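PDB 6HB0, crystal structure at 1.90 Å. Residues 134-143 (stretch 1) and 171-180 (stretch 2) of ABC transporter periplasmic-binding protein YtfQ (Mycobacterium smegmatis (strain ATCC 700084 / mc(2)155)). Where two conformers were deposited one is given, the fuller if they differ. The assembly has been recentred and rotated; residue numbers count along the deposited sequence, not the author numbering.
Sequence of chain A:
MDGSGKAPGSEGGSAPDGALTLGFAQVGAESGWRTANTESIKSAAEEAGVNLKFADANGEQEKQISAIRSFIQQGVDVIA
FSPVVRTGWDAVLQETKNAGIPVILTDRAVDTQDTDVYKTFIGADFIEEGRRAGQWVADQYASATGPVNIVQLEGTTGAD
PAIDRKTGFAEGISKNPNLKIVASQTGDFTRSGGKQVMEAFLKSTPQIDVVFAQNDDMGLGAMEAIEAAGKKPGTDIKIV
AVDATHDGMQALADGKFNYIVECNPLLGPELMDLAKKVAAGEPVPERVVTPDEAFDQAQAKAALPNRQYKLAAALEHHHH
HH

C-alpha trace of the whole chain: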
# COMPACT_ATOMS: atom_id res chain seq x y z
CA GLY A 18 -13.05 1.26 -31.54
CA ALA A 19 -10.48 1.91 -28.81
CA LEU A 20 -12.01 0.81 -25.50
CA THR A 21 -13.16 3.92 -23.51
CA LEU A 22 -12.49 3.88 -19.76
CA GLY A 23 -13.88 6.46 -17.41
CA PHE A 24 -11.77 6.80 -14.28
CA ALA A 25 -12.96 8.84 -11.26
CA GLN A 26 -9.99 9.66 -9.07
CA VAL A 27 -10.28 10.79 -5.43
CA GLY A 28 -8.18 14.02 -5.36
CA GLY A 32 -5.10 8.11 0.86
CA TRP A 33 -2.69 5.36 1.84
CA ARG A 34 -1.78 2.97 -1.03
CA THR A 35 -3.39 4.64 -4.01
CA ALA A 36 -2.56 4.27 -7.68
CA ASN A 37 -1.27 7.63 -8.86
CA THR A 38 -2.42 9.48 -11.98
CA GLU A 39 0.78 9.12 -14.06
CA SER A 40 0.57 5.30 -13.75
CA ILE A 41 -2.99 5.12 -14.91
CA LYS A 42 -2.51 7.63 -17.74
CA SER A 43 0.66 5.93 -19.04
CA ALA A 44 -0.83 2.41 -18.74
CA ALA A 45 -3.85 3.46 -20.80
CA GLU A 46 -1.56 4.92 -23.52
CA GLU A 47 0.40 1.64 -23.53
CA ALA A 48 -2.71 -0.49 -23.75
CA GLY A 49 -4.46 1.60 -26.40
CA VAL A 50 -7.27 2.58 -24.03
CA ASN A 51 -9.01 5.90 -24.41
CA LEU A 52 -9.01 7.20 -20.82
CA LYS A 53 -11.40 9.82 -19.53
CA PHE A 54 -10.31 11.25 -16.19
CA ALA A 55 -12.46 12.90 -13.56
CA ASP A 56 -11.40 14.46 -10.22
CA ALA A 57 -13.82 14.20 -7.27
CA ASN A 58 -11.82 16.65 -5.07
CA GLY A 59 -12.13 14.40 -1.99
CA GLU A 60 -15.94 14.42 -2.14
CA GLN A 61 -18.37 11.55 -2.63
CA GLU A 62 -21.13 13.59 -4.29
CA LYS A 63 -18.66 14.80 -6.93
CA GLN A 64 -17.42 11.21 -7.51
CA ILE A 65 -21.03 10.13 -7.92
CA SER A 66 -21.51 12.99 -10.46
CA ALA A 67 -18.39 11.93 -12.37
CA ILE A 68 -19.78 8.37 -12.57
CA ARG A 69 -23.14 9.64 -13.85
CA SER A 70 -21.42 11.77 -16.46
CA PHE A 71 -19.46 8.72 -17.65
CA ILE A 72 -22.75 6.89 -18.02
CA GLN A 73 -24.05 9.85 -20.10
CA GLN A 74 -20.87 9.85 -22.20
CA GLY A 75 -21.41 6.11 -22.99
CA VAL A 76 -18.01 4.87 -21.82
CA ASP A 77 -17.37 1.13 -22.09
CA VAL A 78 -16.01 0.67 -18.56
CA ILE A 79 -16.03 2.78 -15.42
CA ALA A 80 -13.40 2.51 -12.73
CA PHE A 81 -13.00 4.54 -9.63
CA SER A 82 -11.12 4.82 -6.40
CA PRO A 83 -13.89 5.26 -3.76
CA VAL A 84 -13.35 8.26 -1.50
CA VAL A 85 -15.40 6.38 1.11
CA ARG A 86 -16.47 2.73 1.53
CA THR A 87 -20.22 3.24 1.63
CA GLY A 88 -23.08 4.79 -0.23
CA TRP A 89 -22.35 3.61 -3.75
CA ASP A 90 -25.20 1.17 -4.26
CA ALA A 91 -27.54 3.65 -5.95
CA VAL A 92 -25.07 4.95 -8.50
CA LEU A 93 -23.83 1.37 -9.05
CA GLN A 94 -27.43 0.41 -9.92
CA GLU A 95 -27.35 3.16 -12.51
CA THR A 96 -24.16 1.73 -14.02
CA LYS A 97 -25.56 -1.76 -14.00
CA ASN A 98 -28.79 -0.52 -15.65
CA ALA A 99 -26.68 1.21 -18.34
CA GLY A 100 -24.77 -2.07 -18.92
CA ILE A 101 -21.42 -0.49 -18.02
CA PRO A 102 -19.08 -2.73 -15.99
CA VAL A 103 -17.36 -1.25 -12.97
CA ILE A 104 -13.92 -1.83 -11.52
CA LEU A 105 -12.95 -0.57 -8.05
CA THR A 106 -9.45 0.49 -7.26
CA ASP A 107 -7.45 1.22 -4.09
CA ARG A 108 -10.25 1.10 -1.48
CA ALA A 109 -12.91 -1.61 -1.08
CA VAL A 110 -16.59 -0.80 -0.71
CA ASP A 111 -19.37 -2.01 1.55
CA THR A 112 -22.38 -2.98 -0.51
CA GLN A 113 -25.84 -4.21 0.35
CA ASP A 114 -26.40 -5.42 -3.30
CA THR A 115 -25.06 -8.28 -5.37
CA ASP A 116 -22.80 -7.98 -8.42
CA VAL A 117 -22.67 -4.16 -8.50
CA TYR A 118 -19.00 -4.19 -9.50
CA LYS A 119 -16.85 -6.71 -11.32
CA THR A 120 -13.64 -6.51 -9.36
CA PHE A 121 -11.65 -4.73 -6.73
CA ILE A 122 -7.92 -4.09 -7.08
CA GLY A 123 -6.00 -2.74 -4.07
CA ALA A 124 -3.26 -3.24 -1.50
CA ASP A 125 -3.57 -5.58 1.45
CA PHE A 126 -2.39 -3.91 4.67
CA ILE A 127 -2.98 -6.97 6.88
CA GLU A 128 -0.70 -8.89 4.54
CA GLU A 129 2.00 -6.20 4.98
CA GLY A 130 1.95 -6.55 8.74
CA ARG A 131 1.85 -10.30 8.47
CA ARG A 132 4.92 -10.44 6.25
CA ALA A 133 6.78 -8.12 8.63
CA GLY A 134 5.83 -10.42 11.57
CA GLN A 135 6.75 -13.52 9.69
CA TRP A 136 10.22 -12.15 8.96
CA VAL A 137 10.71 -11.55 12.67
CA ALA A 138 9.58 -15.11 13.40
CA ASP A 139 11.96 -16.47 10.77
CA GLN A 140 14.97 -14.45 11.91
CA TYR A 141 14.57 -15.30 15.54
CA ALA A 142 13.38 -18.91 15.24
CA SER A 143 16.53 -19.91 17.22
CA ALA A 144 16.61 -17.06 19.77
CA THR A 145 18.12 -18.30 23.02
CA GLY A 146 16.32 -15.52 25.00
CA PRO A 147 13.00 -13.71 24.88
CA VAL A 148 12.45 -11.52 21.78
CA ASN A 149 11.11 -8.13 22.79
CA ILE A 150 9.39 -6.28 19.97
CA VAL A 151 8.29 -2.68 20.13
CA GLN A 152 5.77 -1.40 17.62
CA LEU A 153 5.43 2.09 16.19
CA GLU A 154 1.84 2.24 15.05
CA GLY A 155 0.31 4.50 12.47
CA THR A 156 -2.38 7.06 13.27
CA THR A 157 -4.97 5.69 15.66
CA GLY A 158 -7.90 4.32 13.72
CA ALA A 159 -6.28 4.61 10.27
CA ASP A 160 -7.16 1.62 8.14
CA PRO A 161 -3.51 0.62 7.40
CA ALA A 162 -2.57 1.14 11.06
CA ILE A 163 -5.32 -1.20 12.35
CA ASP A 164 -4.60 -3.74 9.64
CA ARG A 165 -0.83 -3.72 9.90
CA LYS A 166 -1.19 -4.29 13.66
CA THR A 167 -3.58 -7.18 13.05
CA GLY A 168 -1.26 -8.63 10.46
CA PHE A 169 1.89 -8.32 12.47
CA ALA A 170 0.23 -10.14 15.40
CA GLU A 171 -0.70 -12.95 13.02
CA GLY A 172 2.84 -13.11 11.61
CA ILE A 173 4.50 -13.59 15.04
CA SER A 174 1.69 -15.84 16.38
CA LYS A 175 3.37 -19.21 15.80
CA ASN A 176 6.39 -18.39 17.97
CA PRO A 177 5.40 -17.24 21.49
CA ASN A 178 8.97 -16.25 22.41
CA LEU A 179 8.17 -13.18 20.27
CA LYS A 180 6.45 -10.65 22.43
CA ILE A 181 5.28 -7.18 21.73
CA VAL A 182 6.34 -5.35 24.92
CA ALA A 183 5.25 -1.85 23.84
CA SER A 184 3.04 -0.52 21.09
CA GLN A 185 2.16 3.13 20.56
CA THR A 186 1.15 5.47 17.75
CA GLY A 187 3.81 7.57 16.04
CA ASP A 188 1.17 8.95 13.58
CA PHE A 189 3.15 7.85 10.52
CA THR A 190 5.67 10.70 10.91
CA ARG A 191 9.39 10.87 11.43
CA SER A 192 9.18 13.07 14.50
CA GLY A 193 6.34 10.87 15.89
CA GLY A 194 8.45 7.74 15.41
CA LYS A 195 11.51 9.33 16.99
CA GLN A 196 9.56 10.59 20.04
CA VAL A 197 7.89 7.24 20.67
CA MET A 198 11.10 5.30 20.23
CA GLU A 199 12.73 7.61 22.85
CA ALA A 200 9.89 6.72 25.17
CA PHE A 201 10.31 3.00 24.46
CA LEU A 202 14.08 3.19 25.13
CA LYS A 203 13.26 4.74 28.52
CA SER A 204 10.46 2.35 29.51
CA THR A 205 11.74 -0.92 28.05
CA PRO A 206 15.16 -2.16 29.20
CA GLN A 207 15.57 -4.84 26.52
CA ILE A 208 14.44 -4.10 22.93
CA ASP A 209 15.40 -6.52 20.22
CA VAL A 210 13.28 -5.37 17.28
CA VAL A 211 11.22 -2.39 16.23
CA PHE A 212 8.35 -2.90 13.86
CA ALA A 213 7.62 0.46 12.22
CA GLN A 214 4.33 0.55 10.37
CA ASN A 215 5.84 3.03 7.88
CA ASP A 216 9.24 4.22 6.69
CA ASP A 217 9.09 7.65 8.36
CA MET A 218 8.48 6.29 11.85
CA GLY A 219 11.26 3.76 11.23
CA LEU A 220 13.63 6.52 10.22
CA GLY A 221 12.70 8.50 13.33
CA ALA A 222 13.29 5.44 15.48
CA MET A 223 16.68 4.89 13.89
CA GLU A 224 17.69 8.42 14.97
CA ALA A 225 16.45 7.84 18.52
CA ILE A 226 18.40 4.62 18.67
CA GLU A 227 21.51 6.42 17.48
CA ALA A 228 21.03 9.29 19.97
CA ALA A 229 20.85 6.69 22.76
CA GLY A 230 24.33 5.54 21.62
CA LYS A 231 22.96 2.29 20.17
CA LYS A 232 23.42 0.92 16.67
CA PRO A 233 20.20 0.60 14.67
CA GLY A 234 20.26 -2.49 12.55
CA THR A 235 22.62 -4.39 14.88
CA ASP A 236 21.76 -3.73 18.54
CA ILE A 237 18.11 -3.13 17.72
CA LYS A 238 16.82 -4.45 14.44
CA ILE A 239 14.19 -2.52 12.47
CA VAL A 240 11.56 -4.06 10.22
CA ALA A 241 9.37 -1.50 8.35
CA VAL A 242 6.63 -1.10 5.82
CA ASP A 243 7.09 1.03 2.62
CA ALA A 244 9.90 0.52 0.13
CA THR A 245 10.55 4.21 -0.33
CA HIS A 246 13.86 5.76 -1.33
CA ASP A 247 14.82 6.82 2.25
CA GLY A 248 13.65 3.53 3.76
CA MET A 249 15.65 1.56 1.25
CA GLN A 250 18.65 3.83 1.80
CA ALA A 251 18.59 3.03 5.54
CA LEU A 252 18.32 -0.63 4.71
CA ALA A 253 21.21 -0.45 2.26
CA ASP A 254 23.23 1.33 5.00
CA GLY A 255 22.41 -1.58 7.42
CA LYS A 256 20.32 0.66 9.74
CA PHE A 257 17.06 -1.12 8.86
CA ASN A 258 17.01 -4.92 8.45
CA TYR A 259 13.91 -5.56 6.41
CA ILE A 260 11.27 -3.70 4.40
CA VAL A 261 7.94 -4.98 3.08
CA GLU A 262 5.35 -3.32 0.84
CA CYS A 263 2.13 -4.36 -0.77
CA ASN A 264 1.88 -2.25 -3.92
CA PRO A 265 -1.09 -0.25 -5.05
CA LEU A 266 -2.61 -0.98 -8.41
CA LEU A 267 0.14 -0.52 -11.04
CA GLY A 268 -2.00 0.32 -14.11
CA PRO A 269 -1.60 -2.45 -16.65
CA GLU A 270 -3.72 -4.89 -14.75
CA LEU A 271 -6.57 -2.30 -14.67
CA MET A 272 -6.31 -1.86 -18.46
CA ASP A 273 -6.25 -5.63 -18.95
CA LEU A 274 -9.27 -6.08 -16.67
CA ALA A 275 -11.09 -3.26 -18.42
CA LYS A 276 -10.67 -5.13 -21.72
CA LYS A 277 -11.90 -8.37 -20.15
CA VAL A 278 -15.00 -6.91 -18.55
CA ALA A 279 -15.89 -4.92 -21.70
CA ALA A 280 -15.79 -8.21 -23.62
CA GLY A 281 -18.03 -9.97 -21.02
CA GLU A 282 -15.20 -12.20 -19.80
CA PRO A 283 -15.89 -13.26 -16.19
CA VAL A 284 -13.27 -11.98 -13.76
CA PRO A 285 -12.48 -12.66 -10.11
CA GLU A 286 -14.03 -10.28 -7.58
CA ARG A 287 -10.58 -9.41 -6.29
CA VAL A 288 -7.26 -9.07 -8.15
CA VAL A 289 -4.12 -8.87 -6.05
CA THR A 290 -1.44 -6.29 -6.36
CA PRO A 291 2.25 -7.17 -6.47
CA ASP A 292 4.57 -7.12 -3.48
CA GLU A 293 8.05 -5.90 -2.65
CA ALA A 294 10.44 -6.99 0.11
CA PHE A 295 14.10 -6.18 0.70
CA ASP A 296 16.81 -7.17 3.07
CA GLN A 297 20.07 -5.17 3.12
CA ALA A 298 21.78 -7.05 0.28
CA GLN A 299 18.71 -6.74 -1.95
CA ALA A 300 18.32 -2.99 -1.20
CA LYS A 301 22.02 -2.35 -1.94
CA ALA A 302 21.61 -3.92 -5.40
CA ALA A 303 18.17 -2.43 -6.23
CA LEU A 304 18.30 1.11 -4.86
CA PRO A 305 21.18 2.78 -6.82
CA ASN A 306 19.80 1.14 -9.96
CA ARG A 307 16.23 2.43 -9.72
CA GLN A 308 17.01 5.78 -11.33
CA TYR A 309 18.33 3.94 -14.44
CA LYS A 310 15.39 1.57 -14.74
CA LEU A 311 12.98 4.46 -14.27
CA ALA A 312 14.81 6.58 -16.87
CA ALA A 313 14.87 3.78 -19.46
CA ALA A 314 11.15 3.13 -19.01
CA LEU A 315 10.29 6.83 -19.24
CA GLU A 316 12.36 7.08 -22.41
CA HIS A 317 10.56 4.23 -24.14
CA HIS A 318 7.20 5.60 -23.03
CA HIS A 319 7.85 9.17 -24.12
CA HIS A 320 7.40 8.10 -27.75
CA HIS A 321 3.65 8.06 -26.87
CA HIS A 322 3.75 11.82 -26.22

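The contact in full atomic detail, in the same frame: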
# COMPACT_ATOMS: atom_id res chain seq x y z
N GLY A 134 5.83 -9.50 10.42
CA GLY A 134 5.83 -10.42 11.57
C GLY A 134 6.51 -11.74 11.27
O GLY A 134 7.33 -12.24 12.06
N GLN A 135 6.23 -12.25 10.09
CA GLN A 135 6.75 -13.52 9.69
C GLN A 135 8.27 -13.45 9.50
O GLN A 135 8.97 -14.42 9.77
CB GLN A 135 6.03 -13.99 8.42
CG GLN A 135 6.46 -15.35 7.90
CD GLN A 135 6.20 -16.43 8.93
OE1 GLN A 135 5.06 -16.61 9.39
NE2 GLN A 135 7.27 -17.15 9.34
N TRP A 136 8.79 -12.32 9.07
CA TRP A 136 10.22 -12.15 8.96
C TRP A 136 10.83 -12.16 10.34
O TRP A 136 11.88 -12.76 10.51
CB TRP A 136 10.59 -10.85 8.26
CG TRP A 136 12.03 -10.56 8.23
CD1 TRP A 136 12.93 -10.92 7.26
CD2 TRP A 136 12.77 -9.81 9.21
NE1 TRP A 136 14.17 -10.44 7.59
CE2 TRP A 136 14.10 -9.77 8.78
CE3 TRP A 136 12.43 -9.18 10.41
CZ2 TRP A 136 15.10 -9.13 9.51
CZ3 TRP A 136 13.44 -8.56 11.16
CH2 TRP A 136 14.75 -8.54 10.68
N VAL A 137 10.21 -11.51 11.30
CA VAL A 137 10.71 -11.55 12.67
C VAL A 137 10.73 -13.00 13.17
O VAL A 137 11.73 -13.43 13.72
CB VAL A 137 9.91 -10.67 13.64
CG1 VAL A 137 10.44 -10.82 15.05
CG2 VAL A 137 9.94 -9.22 13.19
N ALA A 138 9.64 -13.72 12.98
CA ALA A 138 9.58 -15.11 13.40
C ALA A 138 10.67 -15.94 12.77
O ALA A 138 11.32 -16.72 13.50
CB ALA A 138 8.24 -15.71 13.12
N ASP A 139 10.90 -15.76 11.48
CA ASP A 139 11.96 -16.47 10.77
C ASP A 139 13.35 -16.13 11.30
O ASP A 139 14.14 -17.02 11.52
CB ASP A 139 11.93 -16.20 9.25
CG ASP A 139 10.72 -16.81 8.56
OD1 ASP A 139 10.00 -17.60 9.22
OD2 ASP A 139 10.47 -16.47 7.36
N GLN A 140 13.63 -14.85 11.50
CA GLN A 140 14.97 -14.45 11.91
C GLN A 140 15.32 -14.87 13.31
O GLN A 140 16.46 -15.09 13.61
CB GLN A 140 15.19 -12.95 11.80
CG GLN A 140 15.13 -12.42 10.39
CD GLN A 140 16.17 -13.01 9.45
OE1 GLN A 140 15.85 -13.62 8.42
NE2 GLN A 140 17.41 -12.86 9.81
N TYR A 141 14.33 -14.98 14.16
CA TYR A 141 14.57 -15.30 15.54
C TYR A 141 14.06 -16.68 15.91
O TYR A 141 13.76 -16.92 17.07
CB TYR A 141 13.87 -14.25 16.37
CG TYR A 141 14.54 -12.91 16.37
CD1 TYR A 141 15.58 -12.60 17.28
CD2 TYR A 141 14.10 -11.92 15.50
CE1 TYR A 141 16.13 -11.32 17.32
CE2 TYR A 141 14.67 -10.67 15.51
CZ TYR A 141 15.67 -10.37 16.42
OH TYR A 141 16.19 -9.12 16.37
N ALA A 142 13.92 -17.57 14.95
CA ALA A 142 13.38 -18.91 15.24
C ALA A 142 14.28 -19.62 16.28
O ALA A 142 13.78 -20.35 17.13
CB ALA A 142 13.31 -19.76 13.97
N SER A 143 15.58 -19.37 16.22
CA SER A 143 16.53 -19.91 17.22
C SER A 143 16.96 -18.97 18.36
O SER A 143 17.99 -19.23 18.98
CB SER A 143 17.80 -20.40 16.52
OG SER A 143 17.45 -21.38 15.60
N GLU A 171 -0.63 -11.69 13.74
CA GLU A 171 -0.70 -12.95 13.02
C GLU A 171 0.68 -13.49 12.61
O GLU A 171 0.93 -14.67 12.76
CB GLU A 171 -1.54 -12.82 11.76
CG GLU A 171 -2.99 -12.42 11.92
CD GLU A 171 -3.71 -12.18 10.58
OE1 GLU A 171 -3.09 -12.24 9.47
OE2 GLU A 171 -4.94 -11.97 10.65
N GLY A 172 1.55 -12.65 12.09
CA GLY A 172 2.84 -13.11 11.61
C GLY A 172 3.79 -13.64 12.69
O GLY A 172 4.62 -14.49 12.41
N ILE A 173 3.68 -13.11 13.92
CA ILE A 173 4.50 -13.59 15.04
C ILE A 173 3.79 -14.67 15.89
O ILE A 173 4.37 -15.19 16.86
CB ILE A 173 4.96 -12.45 15.96
CG1 ILE A 173 3.80 -11.81 16.67
CG2 ILE A 173 5.74 -11.41 15.17
CD1 ILE A 173 4.17 -10.90 17.82
N SER A 174 2.56 -15.01 15.53
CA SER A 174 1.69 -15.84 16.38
C SER A 174 2.13 -17.29 16.58
O SER A 174 1.63 -17.93 17.47
CB SER A 174 0.25 -15.86 15.90
OG SER A 174 0.15 -16.55 14.67
N LYS A 175 3.00 -17.80 15.72
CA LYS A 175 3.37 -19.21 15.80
C LYS A 175 4.61 -19.39 16.64
O LYS A 175 5.02 -20.51 16.85
CB LYS A 175 3.56 -19.82 14.40
CG LYS A 175 2.21 -20.17 13.75
CD LYS A 175 2.33 -20.40 12.25
CE LYS A 175 3.11 -21.66 11.91
NZ LYS A 175 2.30 -22.91 12.08
N ASN A 176 5.24 -18.31 17.09
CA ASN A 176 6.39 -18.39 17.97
C ASN A 176 6.21 -17.49 19.19
O ASN A 176 6.51 -16.29 19.12
CB ASN A 176 7.68 -18.01 17.27
CG ASN A 176 8.85 -18.07 18.22
OD1 ASN A 176 8.65 -18.35 19.41
ND2 ASN A 176 10.06 -17.75 17.74
N PRO A 177 5.77 -18.06 20.33
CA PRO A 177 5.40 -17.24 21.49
C PRO A 177 6.59 -16.65 22.29
O PRO A 177 6.36 -15.85 23.22
CB PRO A 177 4.53 -18.19 22.32
CG PRO A 177 4.90 -19.57 21.84
CD PRO A 177 5.84 -19.49 20.68
N ASN A 178 7.81 -16.99 21.92
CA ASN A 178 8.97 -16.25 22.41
C ASN A 178 9.02 -14.82 21.87
O ASN A 178 9.75 -13.99 22.40
CB ASN A 178 10.28 -16.97 22.06
CG ASN A 178 10.48 -18.28 22.83
OD1 ASN A 178 9.90 -18.49 23.91
ND2 ASN A 178 11.29 -19.17 22.27
N LEU A 179 8.25 -14.53 20.82
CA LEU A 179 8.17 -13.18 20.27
C LEU A 179 7.08 -12.46 21.01
O LEU A 179 5.93 -12.86 20.98
CB LEU A 179 7.81 -13.21 18.79
CG LEU A 179 8.66 -14.08 17.86
CD1 LEU A 179 8.37 -13.64 16.43
CD2 LEU A 179 10.12 -13.97 18.16
N LYS A 180 7.45 -11.39 21.67
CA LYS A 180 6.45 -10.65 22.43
C LYS A 180 6.50 -9.17 22.11
O LYS A 180 7.55 -8.55 22.15
CB LYS A 180 6.67 -10.87 23.92
CG LYS A 180 5.75 -11.96 24.45
CD LYS A 180 6.32 -12.71 25.63
CE LYS A 180 5.23 -13.59 26.22
NZ LYS A 180 5.79 -14.38 27.35
O HOH W 1 9.73 -18.39 15.06
O HOH W 2 12.37 -17.67 19.27

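Two helices can approach most closely where neither carries a side chain at the crossing point, and the periplasmic-binding protein YtfQ offers a compact example. Stretch 2 enters as the last part of a helix. Glu171 takes no part in the contact; within stretch 2, Glu171 O accepts a hydrogen bond from Ser174 OG at 2.8 Å.

The crossing itself belongs to Gly172. Its CA lies 4.0 Å from the CA of Gly134, a separation possible because both residues are glycine. A CB built on Gly172 would fall 2.8 Å from Gln135 N and 2.9 Å from Gly134 CA, and one built on Gly134 would fall 2.9 Å from Gly172 CA; each is a clash. With the backbones this close, Gly172 O reaches the other helix directly. It sits 3.5 Å from Gly134 C and 3.6 Å from Gln135 CA, the latter a CA-H...O contact with an angle of 135° at the hydrogen, and it also lies 3.9 Å from Ala138 CB. No direct hydrogen bond joins the two stretches; a CA-H is only weakly polarised, and its contact with Gly172 O is at most a modest electrostatic supplement to close packing.

Ile173 adds its CG2 methyl, 3.6 Å from Gly134 O. That oxygen is already engaged within its own helix, accepting from Ala138 N at 2.9 Å, so the methyl packs beside a carbonyl that already has a hydrogen-bond partner and is not left unpaired. A type I turn from Ile173 to Asn176 then reverses the chain, closed by Asn176 N donating to Ile173 O at 3.2 Å.

Asn176 faces the end of the stretch 1 helix, and its amide does two jobs. OD1 accepts from Asn178 N at 3.0 Å, bracing a second type I turn that runs to Leu179. ND2 stands 3.9 Å from Tyr141 O, too far for a direct bond, and water bridges it instead: one molecule accepts from Asn176 ND2 at 2.8 Å and donates to Tyr141 O at 2.7 Å. A second links the same Asn176 ND2, at 2.8 Å, to Ala138 O, to which it donates at 2.8 Å. Tyr141 is the first residue to leave helical geometry, and the bridges thus tie the turn to carbonyls near the helix terminus.

Leu179, opening a strand, supplies the apolar closure. Its CD1 meets Val137 CG1 at 3.8 Å and Ala138 CB at 3.9 Å, while CD2 lies 4.2 Å from Tyr141 CB. Bare backbone, bridging water and a branched side chain thus succeed one another along a single contact.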